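Local structure of putative uncharacterized protein (Dictyostelium purpureum, 4R12) at residues Tyr22-Cys36 / Thr135-Asp147. The protein is nicastrin, which probably serves as an essential subunit of gamma-secretase, the complex that cleaves membrane proteins such as Notch receptors and APP within the membrane. Residues are numbered along the deposited sequence; the frame is centred on the assembly and turned at random.
Sequences YPCTKIMTSDGQFGC and TYFSFPFPIFAID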
loop_
_atom_site.group_PDB
_atom_site.type_symbol
_atom_site.label_atom_id
_atom_site.label_comp_id
_atom_site.label_asym_id
_atom_site.label_seq_id
_atom_site.Cartn_x
_atom_site.Cartn_y
_atom_site.Cartn_z
ATOM N N TYR A 22 13.403 10.469 6.064
ATOM C CA TYR A 22 12.606 9.266 5.895
ATOM C C TYR A 22 13.455 8.036 6.214
ATOM O O TYR A 22 14.258 7.595 5.399
ATOM C CB TYR A 22 12.055 9.188 4.472
ATOM C CG TYR A 22 11.478 10.500 3.965
ATOM C CD1 TYR A 22 10.243 10.953 4.399
ATOM C CD2 TYR A 22 12.172 11.280 3.043
ATOM C CE1 TYR A 22 9.714 12.167 3.944
ATOM C CE2 TYR A 22 11.649 12.487 2.580
ATOM C CZ TYR A 22 10.421 12.922 3.035
ATOM O OH TYR A 22 9.884 14.114 2.569
ATOM N N PRO A 23 13.273 7.486 7.415
ATOM C CA PRO A 23 14.155 6.416 7.900
ATOM C C PRO A 23 13.833 5.043 7.316
ATOM O O PRO A 23 12.683 4.737 6.971
ATOM C CB PRO A 23 13.904 6.423 9.408
ATOM C CG PRO A 23 12.473 6.882 9.536
ATOM C CD PRO A 23 12.244 7.865 8.404
ATOM N N CYS A 24 14.875 4.230 7.201
ATOM C CA CYS A 24 14.741 2.796 7.069
ATOM C C CYS A 24 14.464 2.215 8.457
ATOM O O CYS A 24 15.193 2.507 9.399
ATOM C CB CYS A 24 16.022 2.204 6.472
ATOM S SG CYS A 24 16.087 0.408 6.487
ATOM N N THR A 25 13.409 1.417 8.598
ATOM C CA THR A 25 13.034 0.907 9.921
ATOM C C THR A 25 13.234 -0.598 9.970
ATOM O O THR A 25 13.488 -1.211 8.935
ATOM C CB THR A 25 11.577 1.245 10.254
ATOM O OG1 THR A 25 10.725 0.608 9.305
ATOM C CG2 THR A 25 11.346 2.773 10.209
ATOM N N LYS A 26 13.122 -1.184 11.159
ATOM C CA LYS A 26 13.365 -2.623 11.331
ATOM C C LYS A 26 12.068 -3.428 11.376
ATOM O O LYS A 26 11.127 -3.096 12.116
ATOM C CB LYS A 26 14.177 -2.893 12.613
ATOM C CG LYS A 26 15.050 -4.171 12.547
ATOM C CD LYS A 26 16.433 -3.829 11.977
ATOM C CE LYS A 26 17.242 -5.057 11.570
ATOM N NZ LYS A 26 18.595 -4.629 11.079
ATOM N N ILE A 27 12.021 -4.491 10.576
ATOM C CA ILE A 27 10.884 -5.394 10.568
ATOM C C ILE A 27 11.359 -6.797 10.935
ATOM O O ILE A 27 12.321 -7.297 10.360
ATOM C CB ILE A 27 10.189 -5.434 9.190
ATOM C CG1 ILE A 27 9.786 -4.029 8.731
ATOM C CG2 ILE A 27 8.993 -6.378 9.218
ATOM C CD1 ILE A 27 8.611 -3.471 9.450
ATOM N N MET A 28 10.698 -7.425 11.897
ATOM C CA MET A 28 11.058 -8.788 12.273
ATOM C C MET A 28 10.134 -9.802 11.596
ATOM O O MET A 28 8.976 -9.502 11.285
ATOM C CB MET A 28 11.029 -8.960 13.793
ATOM C CG MET A 28 12.385 -8.741 14.461
ATOM S SD MET A 28 13.117 -7.120 14.155
ATOM C CE MET A 28 11.831 -6.097 14.874
ATOM N N THR A 29 10.673 -10.990 11.341
ATOM C CA THR A 29 9.892 -12.105 10.819
ATOM C C THR A 29 10.041 -13.305 11.744
ATOM O O THR A 29 10.696 -13.205 12.780
ATOM C CB THR A 29 10.337 -12.502 9.415
ATOM O OG1 THR A 29 11.700 -12.949 9.470
ATOM C CG2 THR A 29 10.214 -11.303 8.471
ATOM N N SER A 30 9.444 -14.433 11.375
ATOM C CA SER A 30 9.625 -15.679 12.133
ATOM C C SER A 30 11.088 -16.051 12.309
ATOM O O SER A 30 11.520 -16.393 13.408
ATOM C CB SER A 30 8.909 -16.845 11.449
ATOM O OG SER A 30 7.512 -16.771 11.643
ATOM N N ASP A 31 11.845 -15.977 11.219
ATOM C CA ASP A 31 13.216 -16.490 11.196
ATOM C C ASP A 31 14.321 -15.441 11.301
ATOM O O ASP A 31 15.496 -15.793 11.296
ATOM C CB ASP A 31 13.446 -17.282 9.906
ATOM C CG ASP A 31 12.401 -18.349 9.678
ATOM O OD1 ASP A 31 12.038 -19.050 10.650
ATOM O OD2 ASP A 31 11.947 -18.486 8.519
ATOM N N GLY A 32 13.973 -14.157 11.360
ATOM C CA GLY A 32 14.997 -13.133 11.312
ATOM C C GLY A 32 14.471 -11.707 11.275
ATOM O O GLY A 32 13.449 -11.384 11.874
ATOM N N GLN A 33 15.181 -10.854 10.558
ATOM C CA GLN A 33 14.895 -9.434 10.594
ATOM C C GLN A 33 15.435 -8.818 9.327
ATOM O O GLN A 33 16.358 -9.371 8.696
ATOM C CB GLN A 33 15.531 -8.786 11.833
ATOM C CG GLN A 33 17.060 -8.848 11.828
ATOM C CD GLN A 33 17.696 -8.422 13.144
ATOM O OE1 GLN A 33 17.021 -7.933 14.053
ATOM N NE2 GLN A 33 19.005 -8.619 13.253
ATOM N N PHE A 34 14.854 -7.687 8.934
ATOM C CA PHE A 34 15.397 -6.909 7.834
ATOM C C PHE A 34 15.143 -5.433 8.080
ATOM O O PHE A 34 14.445 -5.060 9.027
ATOM C CB PHE A 34 14.817 -7.367 6.477
ATOM C CG PHE A 34 13.315 -7.207 6.338
ATOM C CD1 PHE A 34 12.453 -8.242 6.688
ATOM C CD2 PHE A 34 12.770 -6.050 5.790
ATOM C CE1 PHE A 34 11.062 -8.108 6.519
ATOM C CE2 PHE A 34 11.381 -5.904 5.628
ATOM C CZ PHE A 34 10.533 -6.943 5.996
ATOM N N GLY A 35 15.749 -4.589 7.256
ATOM C CA GLY A 35 15.698 -3.163 7.505
ATOM C C GLY A 35 16.825 -2.734 8.426
ATOM O O GLY A 35 17.802 -3.469 8.634
ATOM N N CYS A 36 16.678 -1.551 9.005
ATOM C CA CYS A 36 17.804 -0.868 9.624
ATOM C C CYS A 36 17.485 -0.365 11.025
ATOM O O CYS A 36 16.325 -0.239 11.412
ATOM C CB CYS A 36 18.235 0.326 8.768
ATOM S SG CYS A 36 18.073 0.114 6.978
ATOM N N THR A 135 15.553 -4.504 -0.031
ATOM C CA THR A 135 14.748 -4.181 1.148
ATOM C C THR A 135 14.885 -5.240 2.244
ATOM O O THR A 135 14.867 -4.914 3.436
ATOM C CB THR A 135 13.251 -4.010 0.776
ATOM O OG1 THR A 135 13.116 -2.848 -0.043
ATOM C CG2 THR A 135 12.390 -3.819 2.023
ATOM N N TYR A 136 15.076 -6.495 1.839
ATOM C CA TYR A 136 15.051 -7.614 2.779
ATOM C C TYR A 136 16.420 -8.004 3.303
ATOM O O TYR A 136 16.662 -9.157 3.595
ATOM C CB TYR A 136 14.367 -8.815 2.120
ATOM C CG TYR A 136 13.015 -8.408 1.613
ATOM C CD1 TYR A 136 12.012 -8.045 2.505
ATOM C CD2 TYR A 136 12.743 -8.335 0.250
ATOM C CE1 TYR A 136 10.776 -7.639 2.067
ATOM C CE2 TYR A 136 11.500 -7.928 -0.201
ATOM C CZ TYR A 136 10.519 -7.579 0.717
ATOM O OH TYR A 136 9.268 -7.164 0.304
ATOM N N PHE A 137 17.308 -7.030 3.438
ATOM C CA PHE A 137 18.588 -7.237 4.110
ATOM C C PHE A 137 18.565 -6.598 5.492
ATOM O O PHE A 137 17.814 -5.647 5.736
ATOM C CB PHE A 137 19.728 -6.661 3.281
ATOM C CG PHE A 137 20.086 -7.498 2.092
ATOM C CD1 PHE A 137 19.358 -7.401 0.915
ATOM C CD2 PHE A 137 21.142 -8.402 2.158
ATOM C CE1 PHE A 137 19.686 -8.196 -0.189
ATOM C CE2 PHE A 137 21.477 -9.191 1.062
ATOM C CZ PHE A 137 20.750 -9.086 -0.111
ATOM N N SER A 138 19.390 -7.114 6.394
ATOM C CA SER A 138 19.464 -6.600 7.752
ATOM C C SER A 138 20.668 -5.685 7.936
ATOM O O SER A 138 21.810 -6.142 7.936
ATOM C CB SER A 138 19.528 -7.751 8.765
ATOM O OG SER A 138 19.577 -7.236 10.083
ATOM N N PHE A 139 20.403 -4.394 8.097
ATOM C CA PHE A 139 21.457 -3.392 8.233
ATOM C C PHE A 139 21.682 -3.027 9.699
ATOM O O PHE A 139 20.728 -2.702 10.403
ATOM C CB PHE A 139 21.103 -2.125 7.438
ATOM C CG PHE A 139 20.885 -2.370 5.977
ATOM C CD1 PHE A 139 19.630 -2.722 5.495
ATOM C CD2 PHE A 139 21.932 -2.255 5.081
ATOM C CE1 PHE A 139 19.426 -2.958 4.147
ATOM C CE2 PHE A 139 21.733 -2.481 3.728
ATOM C CZ PHE A 139 20.483 -2.831 3.265
ATOM N N PRO A 140 22.946 -3.083 10.162
ATOM C CA PRO A 140 23.311 -2.722 11.538
ATOM C C PRO A 140 23.605 -1.229 11.737
ATOM O O PRO A 140 24.105 -0.828 12.803
ATOM C CB PRO A 140 24.575 -3.552 11.786
ATOM C CG PRO A 140 25.211 -3.619 10.441
ATOM C CD PRO A 140 24.069 -3.716 9.447
ATOM N N PHE A 141 23.311 -0.425 10.722
ATOM C CA PHE A 141 23.515 1.017 10.779
ATOM C C PHE A 141 22.283 1.681 10.185
ATOM O O PHE A 141 21.572 1.051 9.400
ATOM C CB PHE A 141 24.784 1.432 10.015
ATOM C CG PHE A 141 24.852 0.917 8.596
ATOM C CD1 PHE A 141 24.156 1.549 7.568
ATOM C CD2 PHE A 141 25.630 -0.189 8.283
ATOM C CE1 PHE A 141 24.229 1.069 6.269
ATOM C CE2 PHE A 141 25.711 -0.663 6.982
ATOM C CZ PHE A 141 25.011 -0.035 5.976
ATOM N N PRO A 142 22.021 2.945 10.548
ATOM C CA PRO A 142 20.801 3.573 10.035
ATOM C C PRO A 142 20.948 4.063 8.594
ATOM O O PRO A 142 22.044 4.437 8.150
ATOM C CB PRO A 142 20.588 4.742 10.993
ATOM C CG PRO A 142 21.977 5.111 11.422
ATOM C CD PRO A 142 22.747 3.826 11.480
ATOM N N ILE A 143 19.836 4.038 7.865
ATOM C CA ILE A 143 19.782 4.604 6.532
ATOM C C ILE A 143 18.583 5.556 6.465
ATOM O O ILE A 143 17.458 5.176 6.810
ATOM C CB ILE A 143 19.669 3.509 5.428
ATOM C CG1 ILE A 143 20.748 2.436 5.627
ATOM C CG2 ILE A 143 19.790 4.127 4.037
ATOM C CD1 ILE A 143 20.774 1.360 4.528
ATOM N N PHE A 144 18.842 6.801 6.077
ATOM C CA PHE A 144 17.777 7.785 5.850
ATOM C C PHE A 144 17.763 8.267 4.410
ATOM O O PHE A 144 18.823 8.534 3.830
ATOM C CB PHE A 144 17.948 9.035 6.731
ATOM C CG PHE A 144 17.642 8.838 8.195
ATOM C CD1 PHE A 144 18.194 7.799 8.912
ATOM C CD2 PHE A 144 16.864 9.761 8.872
ATOM C CE1 PHE A 144 17.945 7.659 10.275
ATOM C CE2 PHE A 144 16.613 9.624 10.235
ATOM C CZ PHE A 144 17.156 8.567 10.932
ATOM N N ALA A 145 16.565 8.444 3.854
ATOM C CA ALA A 145 16.405 9.307 2.704
ATOM C C ALA A 145 16.007 10.699 3.203
ATOM O O ALA A 145 15.535 10.853 4.334
ATOM C CB ALA A 145 15.353 8.758 1.735
ATOM N N ILE A 146 16.205 11.706 2.360
ATOM C CA ILE A 146 15.857 13.080 2.704
ATOM C C ILE A 146 15.175 13.715 1.503
ATOM O O ILE A 146 15.376 13.267 0.373
ATOM C CB ILE A 146 17.092 13.914 3.113
ATOM C CG1 ILE A 146 18.279 13.605 2.197
ATOM C CG2 ILE A 146 17.460 13.649 4.583
ATOM C CD1 ILE A 146 19.470 14.493 2.436
ATOM N N ASP A 147 14.377 14.755 1.740
ATOM C CA ASP A 147 13.590 15.340 0.656
ATOM C C ASP A 147 14.466 16.094 -0.334
ATOM O O ASP A 147 15.684 16.176 -0.182
ATOM C CB ASP A 147 12.475 16.252 1.201
ATOM C CG ASP A 147 12.987 17.587 1.752
ATOM O OD1 ASP A 147 14.190 17.896 1.680
ATOM O OD2 ASP A 147 12.150 18.358 2.253
HETATM O O HOH W 1 17.564 3.843 9.893
#
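Phe34 offers one ring face to the edge of Tyr136 in a T-shaped stack, planes 71° apart, with Tyr136 CD1 over the ring centre. Ile27 CB lies over the opposite face, off toward its rim, and Thr29 CG2 meets the edge. Chi1 of 62° sets the Phe34 side chain beside that of Tyr136. Pro23 CB makes a CH-pi contact over the Phe144 ring, 4.2 Å from its centroid. Ile143 CD1 rests on a face of Phe139; Cys36 SG comes obliquely to that ring, 3.6 Å from Phe139 CD1, and also touches Ile143 CG1. The Cys24–Cys36 disulfide ties together the ends of the hairpin of strands 26-29 and 33-34. Gly35 O is gripped by two hydrogen bonds, from Phe139 N (2.8 Å) and Lys26 NZ (2.8 Å), arriving from opposite faces of its plane; Lys26 NZ also donates to Ser138 OG (3.0 Å). Antiparallel pairing joins Tyr22 and Ala145 through two backbone bonds, and Cys24 N continues the ladder to Ile143 O (2.8 Å). Gly35 pairs in parallel with Ser138. Within the small lobe, strand 143-146 runs between strands 21-29 (antiparallel) and 90-96 (parallel), Phe144 reaches Leu173 of strand 169-174, and Asp147 is the N-cap of helix 148-160, its OD1 hydrogen-bonded to Thr150 OG1.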